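PDB 2WZ8: cellulosome protein dockerin type I, which probably binds carbohydrate through a family 35 carbohydrate-binding module, a calcium-containing beta-sandwich domain of a cellulosomal protein. Local coordinates for residues 30-35 with 109-114; 36-41 with 47-52; 54-57 with 61-64. One frame throughout, in Å; residues are numbered along the deposited sequence. Where two conformers were deposited one is given.

Contact 1 of 3, residues 30-35 with 109-114; sequences NAASGG and NTYRTD. With MG (magnesium ion), chain C; CA (calcium ion), chain B.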
loop_
_atom_site.group_PDB
_atom_site.type_symbol
_atom_site.label_atom_id
_atom_site.label_comp_id
_atom_site.label_asym_id
_atom_site.label_seq_id
_atom_site.Cartn_x
_atom_site.Cartn_y
_atom_site.Cartn_z
ATOM N N ASN A 30 0.492 12.572 -12.826
ATOM C CA ASN A 30 -0.128 13.827 -12.376
ATOM C C ASN A 30 -1.470 13.650 -11.722
ATOM O O ASN A 30 -1.906 14.554 -11.002
ATOM C CB ASN A 30 -0.271 14.832 -13.506
ATOM C CG ASN A 30 1.056 15.216 -14.098
ATOM O OD1 ASN A 30 1.229 15.161 -15.322
ATOM N ND2 ASN A 30 2.027 15.587 -13.237
ATOM N N ALA A 31 -2.088 12.489 -11.935
ATOM C CA ALA A 31 -3.403 12.178 -11.356
ATOM C C ALA A 31 -3.282 11.672 -9.916
ATOM O O ALA A 31 -4.268 11.642 -9.194
ATOM C CB ALA A 31 -4.128 11.111 -12.161
ATOM N N ALA A 32 -2.068 11.326 -9.486
ATOM C CA ALA A 32 -1.807 10.802 -8.126
ATOM C C ALA A 32 -1.507 11.889 -7.126
ATOM O O ALA A 32 -0.963 12.948 -7.463
ATOM C CB ALA A 32 -0.634 9.776 -8.173
ATOM N N SER A 33 -1.833 11.621 -5.868
ATOM C CA SER A 33 -1.417 12.500 -4.775
ATOM C C SER A 33 0.085 12.675 -4.761
ATOM O O SER A 33 0.857 11.713 -4.832
ATOM C CB SER A 33 -1.925 11.963 -3.441
ATOM O OG SER A 33 -1.647 12.818 -2.365
ATOM N N GLY A 34 0.501 13.935 -4.738
ATOM C CA GLY A 34 1.921 14.249 -4.738
ATOM C C GLY A 34 2.609 14.090 -6.082
ATOM O O GLY A 34 3.829 14.318 -6.216
ATOM N N GLY A 35 1.822 13.705 -7.073
ATOM C CA GLY A 35 2.288 13.480 -8.428
ATOM C C GLY A 35 3.093 12.220 -8.667
ATOM O O GLY A 35 3.666 12.011 -9.735
ATOM N N ASN A 109 -4.748 5.430 -13.947
ATOM C CA ASN A 109 -4.661 6.783 -13.426
ATOM C C ASN A 109 -5.895 7.181 -12.619
ATOM O O ASN A 109 -6.110 8.334 -12.326
ATOM C CB ASN A 109 -4.433 7.788 -14.550
ATOM C CG ASN A 109 -5.584 7.837 -15.531
ATOM O OD1 ASN A 109 -6.492 7.000 -15.500
ATOM N ND2 ASN A 109 -5.548 8.818 -16.420
ATOM N N THR A 110 -6.680 6.193 -12.245
ATOM C CA THR A 110 -7.898 6.411 -11.461
ATOM C C THR A 110 -7.658 5.805 -10.082
ATOM O O THR A 110 -7.558 4.569 -9.923
ATOM C CB THR A 110 -9.121 5.730 -12.098
ATOM O OG1 THR A 110 -9.279 6.213 -13.441
ATOM C CG2 THR A 110 -10.387 5.983 -11.291
ATOM N N TYR A 111 -7.572 6.699 -9.110
ATOM C CA TYR A 111 -7.215 6.366 -7.733
ATOM C C TYR A 111 -8.426 6.449 -6.818
ATOM O O TYR A 111 -9.125 7.457 -6.794
ATOM C CB TYR A 111 -6.098 7.286 -7.204
ATOM C CG TYR A 111 -4.824 7.136 -7.990
ATOM C CD1 TYR A 111 -3.870 6.186 -7.643
ATOM C CD2 TYR A 111 -4.557 7.943 -9.078
ATOM C CE1 TYR A 111 -2.711 6.023 -8.366
ATOM C CE2 TYR A 111 -3.393 7.772 -9.826
ATOM C CZ TYR A 111 -2.457 6.824 -9.451
ATOM O OH TYR A 111 -1.302 6.663 -10.206
ATOM N N ARG A 112 -8.688 5.338 -6.153
ATOM C CA ARG A 112 -9.790 5.244 -5.197
ATOM C C ARG A 112 -9.234 4.776 -3.863
ATOM O O ARG A 112 -8.031 4.544 -3.720
ATOM C CB ARG A 112 -10.896 4.273 -5.676
ATOM C CG ARG A 112 -11.664 4.735 -6.925
ATOM C CD ARG A 112 -12.913 5.620 -6.609
ATOM N NE ARG A 112 -12.534 6.999 -6.408
ATOM C CZ ARG A 112 -12.197 7.822 -7.402
ATOM N NH1 ARG A 112 -12.223 7.384 -8.669
ATOM N NH2 ARG A 112 -11.858 9.074 -7.125
ATOM N N THR A 113 -10.106 4.665 -2.871
ATOM C CA THR A 113 -9.677 4.261 -1.514
ATOM C C THR A 113 -10.427 3.037 -1.021
ATOM O O THR A 113 -11.589 2.748 -1.375
ATOM C CB THR A 113 -9.828 5.378 -0.487
ATOM O OG1 THR A 113 -11.200 5.747 -0.378
ATOM C CG2 THR A 113 -8.997 6.605 -0.893
ATOM N N ASP A 114 -9.737 2.330 -0.144
ATOM C CA ASP A 114 -10.344 1.249 0.660
ATOM C C ASP A 114 -9.683 1.230 2.021
ATOM O O ASP A 114 -8.596 1.767 2.205
ATOM C CB ASP A 114 -10.218 -0.103 -0.031
ATOM C CG ASP A 114 -11.273 -1.087 0.422
ATOM O OD1 ASP A 114 -12.210 -0.744 1.214
ATOM O OD2 ASP A 114 -11.158 -2.258 -0.004
HETATM MG MG MG C . -13.859 -1.698 2.140
HETATM CA CA CA B . 1.480 9.615 -4.037
HETATM O O HOH W 1 -13.326 -3.646 0.876
HETATM O O HOH W 2 -12.600 -2.529 3.591
HETATM O O HOH W 3 -14.908 -0.707 0.525
HETATM O O HOH W 4 -15.421 -2.520 3.034
HETATM O O HOH W 5 -13.812 0.121 3.283
#

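Contact 2 of 3, residues 36-41 with 47-52; sequences QYVGWI and NYLQFN. With CA (calcium ion), chain B.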
loop_
_atom_site.group_PDB
_atom_site.type_symbol
_atom_site.label_atom_id
_atom_site.label_comp_id
_atom_site.label_asym_id
_atom_site.label_seq_id
_atom_site.Cartn_x
_atom_site.Cartn_y
_atom_site.Cartn_z
ATOM N N GLN A 36 3.049 11.328 -7.702
ATOM C CA GLN A 36 3.748 10.039 -7.833
ATOM C C GLN A 36 2.978 8.935 -7.120
ATOM O O GLN A 36 2.147 9.189 -6.220
ATOM C CB GLN A 36 5.159 10.092 -7.204
ATOM C CG GLN A 36 6.167 11.030 -7.845
ATOM C CD GLN A 36 7.507 10.911 -7.101
ATOM O OE1 GLN A 36 8.238 9.975 -7.315
ATOM N NE2 GLN A 36 7.790 11.832 -6.221
ATOM N N TYR A 37 3.358 7.713 -7.467
ATOM C CA TYR A 37 2.848 6.463 -6.851
ATOM C C TYR A 37 3.954 5.440 -6.876
ATOM O O TYR A 37 5.043 5.685 -7.434
ATOM C CB TYR A 37 1.591 5.944 -7.537
ATOM C CG TYR A 37 1.885 5.445 -8.918
ATOM C CD1 TYR A 37 2.148 4.102 -9.151
ATOM C CD2 TYR A 37 1.937 6.323 -9.993
ATOM C CE1 TYR A 37 2.492 3.648 -10.391
ATOM C CE2 TYR A 37 2.272 5.853 -11.274
ATOM C CZ TYR A 37 2.525 4.528 -11.455
ATOM O OH TYR A 37 2.858 4.038 -12.703
ATOM N N VAL A 38 3.711 4.299 -6.232
ATOM C CA VAL A 38 4.646 3.164 -6.294
ATOM C C VAL A 38 3.978 2.021 -7.023
ATOM O O VAL A 38 2.880 1.634 -6.712
ATOM C CB VAL A 38 5.173 2.767 -4.895
ATOM C CG1 VAL A 38 6.003 1.497 -4.986
ATOM C CG2 VAL A 38 6.001 3.868 -4.345
ATOM N N GLY A 39 4.671 1.513 -8.044
ATOM C CA GLY A 39 4.201 0.414 -8.883
ATOM C C GLY A 39 5.112 -0.787 -8.771
ATOM O O GLY A 39 6.159 -0.752 -8.132
ATOM N N TRP A 40 4.710 -1.805 -9.498
ATOM C CA TRP A 40 5.417 -3.090 -9.643
ATOM C C TRP A 40 5.684 -3.734 -8.289
ATOM O O TRP A 40 6.737 -4.308 -8.025
ATOM C CB TRP A 40 6.670 -2.936 -10.498
ATOM C CG TRP A 40 6.252 -2.504 -11.848
ATOM C CD1 TRP A 40 6.208 -1.217 -12.332
ATOM C CD2 TRP A 40 5.650 -3.315 -12.866
ATOM N NE1 TRP A 40 5.650 -1.197 -13.588
ATOM C CE2 TRP A 40 5.301 -2.465 -13.942
ATOM C CE3 TRP A 40 5.361 -4.669 -12.966
ATOM C CZ2 TRP A 40 4.681 -2.929 -15.094
ATOM C CZ3 TRP A 40 4.762 -5.139 -14.122
ATOM C CH2 TRP A 40 4.438 -4.263 -15.173
ATOM N N ILE A 41 4.660 -3.629 -7.450
ATOM C CA ILE A 41 4.632 -4.336 -6.158
ATOM C C ILE A 41 4.024 -5.705 -6.401
ATOM O O ILE A 41 2.853 -5.841 -6.672
ATOM C CB ILE A 41 3.794 -3.586 -5.097
ATOM C CG1 ILE A 41 4.253 -2.147 -4.915
ATOM C CG2 ILE A 41 3.818 -4.331 -3.773
ATOM C CD1 ILE A 41 3.196 -1.283 -4.211
ATOM N N ASN A 47 9.809 -7.786 -3.955
ATOM C CA ASN A 47 9.389 -6.560 -4.680
ATOM C C ASN A 47 8.313 -5.834 -3.895
ATOM O O ASN A 47 7.128 -5.887 -4.227
ATOM C CB ASN A 47 8.868 -6.924 -6.058
ATOM C CG ASN A 47 9.799 -7.839 -6.819
ATOM O OD1 ASN A 47 9.391 -8.905 -7.266
ATOM N ND2 ASN A 47 11.029 -7.450 -6.927
ATOM N N TYR A 48 8.748 -5.228 -2.806
ATOM C CA TYR A 48 7.817 -4.718 -1.762
ATOM C C TYR A 48 7.911 -3.199 -1.589
ATOM O O TYR A 48 8.876 -2.565 -1.997
ATOM C CB TYR A 48 8.079 -5.425 -0.426
ATOM C CG TYR A 48 9.391 -5.126 0.214
ATOM C CD1 TYR A 48 9.591 -3.958 0.932
ATOM C CD2 TYR A 48 10.470 -5.980 0.066
ATOM C CE1 TYR A 48 10.789 -3.677 1.535
ATOM C CE2 TYR A 48 11.689 -5.682 0.654
ATOM C CZ TYR A 48 11.849 -4.542 1.385
ATOM O OH TYR A 48 13.076 -4.256 1.988
ATOM N N LEU A 49 6.879 -2.651 -0.953
ATOM C CA LEU A 49 6.840 -1.275 -0.494
ATOM C C LEU A 49 6.667 -1.304 1.011
ATOM O O LEU A 49 5.693 -1.865 1.502
ATOM C CB LEU A 49 5.633 -0.543 -1.104
ATOM C CG LEU A 49 5.234 0.829 -0.563
ATOM C CD1 LEU A 49 6.388 1.843 -0.590
ATOM C CD2 LEU A 49 3.944 1.367 -1.234
ATOM N N GLN A 50 7.603 -0.719 1.717
ATOM C CA GLN A 50 7.476 -0.564 3.155
ATOM C C GLN A 50 7.453 0.864 3.593
ATOM O O GLN A 50 8.385 1.606 3.370
ATOM C CB GLN A 50 8.594 -1.314 3.875
ATOM C CG GLN A 50 8.511 -1.230 5.385
ATOM C CD GLN A 50 9.464 -2.168 6.049
ATOM O OE1 GLN A 50 9.341 -3.397 5.889
ATOM N NE2 GLN A 50 10.429 -1.622 6.789
ATOM N N PHE A 51 6.374 1.203 4.299
ATOM C CA PHE A 51 6.226 2.479 4.987
ATOM C C PHE A 51 6.934 2.339 6.303
ATOM O O PHE A 51 6.641 1.458 7.103
ATOM C CB PHE A 51 4.744 2.816 5.256
ATOM C CG PHE A 51 3.950 3.128 4.015
ATOM C CD1 PHE A 51 3.759 4.468 3.622
ATOM C CD2 PHE A 51 3.433 2.132 3.229
ATOM C CE1 PHE A 51 3.024 4.791 2.503
ATOM C CE2 PHE A 51 2.717 2.427 2.103
ATOM C CZ PHE A 51 2.498 3.792 1.723
ATOM N N ASN A 52 7.880 3.223 6.481
ATOM C CA ASN A 52 8.634 3.319 7.661
ATOM C C ASN A 52 8.060 4.509 8.469
ATOM O O ASN A 52 7.678 5.580 7.948
ATOM C CB ASN A 52 10.137 3.516 7.364
ATOM C CG ASN A 52 10.733 2.367 6.602
ATOM O OD1 ASN A 52 10.533 1.193 6.987
ATOM N ND2 ASN A 52 11.510 2.674 5.518
HETATM CA CA CA B . 1.480 9.615 -4.037
#

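Contact 3 of 3, residues 54-57 with 61-64; sequences VYVP and TYRM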
loop_
_atom_site.group_PDB
_atom_site.type_symbol
_atom_site.label_atom_id
_atom_site.label_comp_id
_atom_site.label_asym_id
_atom_site.label_seq_id
_atom_site.Cartn_x
_atom_site.Cartn_y
_atom_site.Cartn_z
ATOM N N VAL A 54 5.516 4.973 10.592
ATOM C CA VAL A 54 4.098 5.310 10.742
ATOM C C VAL A 54 3.845 5.468 12.239
ATOM O O VAL A 54 3.872 4.526 13.012
ATOM C CB VAL A 54 3.215 4.229 10.106
ATOM C CG1 VAL A 54 1.707 4.488 10.384
ATOM C CG2 VAL A 54 3.537 4.119 8.602
ATOM N N TYR A 55 3.632 6.701 12.636
ATOM C CA TYR A 55 3.596 7.081 14.043
ATOM C C TYR A 55 2.191 7.273 14.555
ATOM O O TYR A 55 1.412 8.058 13.998
ATOM C CB TYR A 55 4.372 8.392 14.277
ATOM C CG TYR A 55 4.469 8.740 15.731
ATOM C CD1 TYR A 55 5.563 8.364 16.500
ATOM C CD2 TYR A 55 3.444 9.416 16.345
ATOM C CE1 TYR A 55 5.618 8.671 17.852
ATOM C CE2 TYR A 55 3.494 9.719 17.685
ATOM C CZ TYR A 55 4.581 9.346 18.430
ATOM O OH TYR A 55 4.630 9.703 19.784
ATOM N N VAL A 56 1.908 6.586 15.663
ATOM C CA VAL A 56 0.692 6.835 16.451
ATOM C C VAL A 56 1.023 6.940 17.938
ATOM O O VAL A 56 1.971 6.343 18.407
ATOM C CB VAL A 56 -0.386 5.764 16.215
ATOM C CG1 VAL A 56 -0.909 5.810 14.781
ATOM C CG2 VAL A 56 0.097 4.382 16.614
ATOM N N PRO A 57 0.222 7.703 18.693
ATOM C CA PRO A 57 0.545 7.908 20.101
ATOM C C PRO A 57 0.110 6.776 21.031
ATOM O O PRO A 57 0.525 6.727 22.200
ATOM C CB PRO A 57 -0.279 9.152 20.448
ATOM C CG PRO A 57 -1.422 9.076 19.556
ATOM C CD PRO A 57 -0.865 8.596 18.252
ATOM N N THR A 61 -6.062 -0.551 17.488
ATOM C CA THR A 61 -6.487 -0.786 16.103
ATOM C C THR A 61 -6.874 0.546 15.466
ATOM O O THR A 61 -7.641 1.365 16.018
ATOM C CB THR A 61 -7.643 -1.812 16.029
ATOM O OG1 THR A 61 -7.189 -3.068 16.557
ATOM C CG2 THR A 61 -8.132 -1.978 14.599
ATOM N N TYR A 62 -6.300 0.757 14.282
ATOM C CA TYR A 62 -6.537 1.962 13.506
ATOM C C TYR A 62 -7.097 1.576 12.162
ATOM O O TYR A 62 -6.884 0.467 11.669
ATOM C CB TYR A 62 -5.230 2.735 13.304
ATOM C CG TYR A 62 -4.708 3.328 14.581
ATOM C CD1 TYR A 62 -4.899 4.676 14.869
ATOM C CD2 TYR A 62 -4.028 2.542 15.522
ATOM C CE1 TYR A 62 -4.445 5.226 16.053
ATOM C CE2 TYR A 62 -3.569 3.091 16.701
ATOM C CZ TYR A 62 -3.767 4.434 16.956
ATOM O OH TYR A 62 -3.333 5.020 18.124
ATOM N N ARG A 63 -7.721 2.546 11.530
ATOM C CA ARG A 63 -8.175 2.377 10.146
ATOM C C ARG A 63 -7.118 2.961 9.231
ATOM O O ARG A 63 -6.784 4.146 9.321
ATOM C CB ARG A 63 -9.511 3.085 9.941
ATOM C CG ARG A 63 -10.650 2.291 10.537
ATOM C CD ARG A 63 -12.007 2.902 10.221
ATOM N NE ARG A 63 -12.155 4.221 10.834
ATOM C CZ ARG A 63 -11.947 5.379 10.208
ATOM N NH1 ARG A 63 -11.575 5.393 8.923
ATOM N NH2 ARG A 63 -12.108 6.527 10.871
ATOM N N MET A 64 -6.634 2.122 8.334
ATOM C CA MET A 64 -5.669 2.537 7.315
ATOM C C MET A 64 -6.421 2.684 5.998
ATOM O O MET A 64 -6.985 1.724 5.442
ATOM C CB MET A 64 -4.555 1.511 7.145
ATOM C CG MET A 64 -3.591 1.891 6.027
ATOM S SD MET A 64 -2.165 0.783 5.874
ATOM C CE MET A 64 -2.907 -0.795 5.450
#

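Contact 1 of 3, residues 30-35 with 109-114
Two alanines of the 30-35 loop lie against Tyr111 and the backbone just before it. Ala32 CB comes obliquely to the phenol end of the ring, 3.7 Å from Tyr111 CZ, while the carbonyl of Ala31 meets the ring nearer its CB end, also at a slant, with Ala31 O 3.7 Å from Tyr111 CD2. The methyl of Ala31 points across to the other segment, where it packs on the backbone, Ala31 CB lying 3.4 Å from Asn109 O. These contacts are apolar or van der Waals in kind. Tyr111 CG stands anti to its own carbonyl carbon (chi1 -62°), which carries the ring toward the loop; Asp29 OD2 is hydrogen-bonded to the hydroxyl and Asp29 OD1 to Ala31 N. Within the loop a turn brings Gly35 N to Ala32 O at 2.9 Å, and Ser33 O binds the calcium ion at 2.3 Å alongside Glu12, Glu14, Gln36 and Asp142. Farther along, Asp114 OD1 binds a magnesium ion at 2.1 Å, whose other five ligands are waters; water 1 also donates to Asp114 OD2. The loop connects strands 25-28 and 36-39, whereas Tyr111 leads into edge strand 112-120, its side chain touching Gln67 and Ala69 of neighbouring strand 60-69 and Asp142 of strand 140-147.

Contact 2 of 3, residues 36-41 with 47-52
Val38 and Ile41 pack against Leu49 inside a beta-sandwich, the fold of family 35 carbohydrate-binding modules, where strand 36-39, paired with 25-28 and bonded at Val38 to Ile141, packs on the start of strand 49-56. The apolar contacts centre on one methyl: Leu49 CD2 lies 4.1 Å from Val38 CB and equally near Ile41 CD1. With Leu49 CG anti to the backbone N (chi1 168°), the isobutyl end extends toward them. Ile41, meeting it at a slant, extends its longer branch until CD1 stands 4.0 Å from Leu49 CB. Leu20 and Ile141 add to this buried cluster.

Backbone polar atoms take part where the segments come closest, at their Ile41 and Asn47 ends. Ile41 CA makes a CA-H...O contact with Asn47 O at 3.5 Å, with 143° at the hydrogen, and Asn47 CB packs on the carbonyl of Trp40.

The stronger polar interactions do not join the two segments. Gln36 O binds the calcium ion at 2.3 Å, well away from the leucine. On strand 49-56, Gln50 OE1 is bonded to Arg128, whose charged group makes a cation-pi contact with Tyr48; Gln50 NE2 donates to Asn52 OD1 at 2.8 Å, nearly straight at 177° and in the carbonyl plane.

Contact 3 of 3, residues 54-57 with 61-64
Val56 and Tyr62 are the residues that meet between two extended segments whose backbones stay well apart: their CA atoms, the nearest pair across the contact, are 9.2 Å from each other. This spacing is too wide for direct strand pairing. Val56 pairs with Gly123 of strand 123-130, while Tyr62 and Met64 pair with Val118 and Ile116 of strand 112-120, and Arg63 bonds on the other flank to Ala147. The segments therefore belong to different sheets, the chain passing from one to the other through the short connection after Pro57. Strands 49-56 and 60-69 are thus consecutive in sequence but lie in the two facing layers of the beta-sandwich, and side chains fill the interface between the layers. Both CB atoms point across it, the valine and the tyrosine approaching from opposite directions. A CH-pi contact results: Val56 CG1 sits over one face of the Tyr62 ring, 4.0 Å from its centroid and 19° off the normal, displaced toward the rim. Tyr62 CG is anti to the carbonyl carbon (chi1 -68°), a torsion that sends the ring over to the valine. The branch point follows the methyl, with Val56 CB 3.7 Å from Tyr62 CZ, and Val56 CG2 lies 3.9 Å from Tyr62 CE2, spreading the valine over the phenol half of the ring. Leu120 and Ile146 pack against both residues. At its polar end, Tyr62 OH is hydrogen-bonded to the carbonyl oxygen of Gln58, and Pro57 CD is a looser neighbour of the phenol oxygen, 4.3 Å from Tyr62 OH.

Overall arrangement
Contacts 2 and 3 are buried and share strand 49-56, which meets strand 36-39 near its start and strand 60-69 near its end; their centres are about 19 Å apart. Contact 1 is only partly buried and encloses both along the chain. It touches contact 2 where Tyr111 OH packs 3.3 Å from Tyr37 CD2, and the calcium ion binds backbone carbonyls from both. Contacts 1 and 3 reach the same four-stranded sheet through neighbouring strands 112-120 and 60-69. The chemistry follows position: aliphatic packing in contact 2, a methyl over an aromatic face in contact 3, and in contact 1 small methyls against a tyrosine, next to the calcium site.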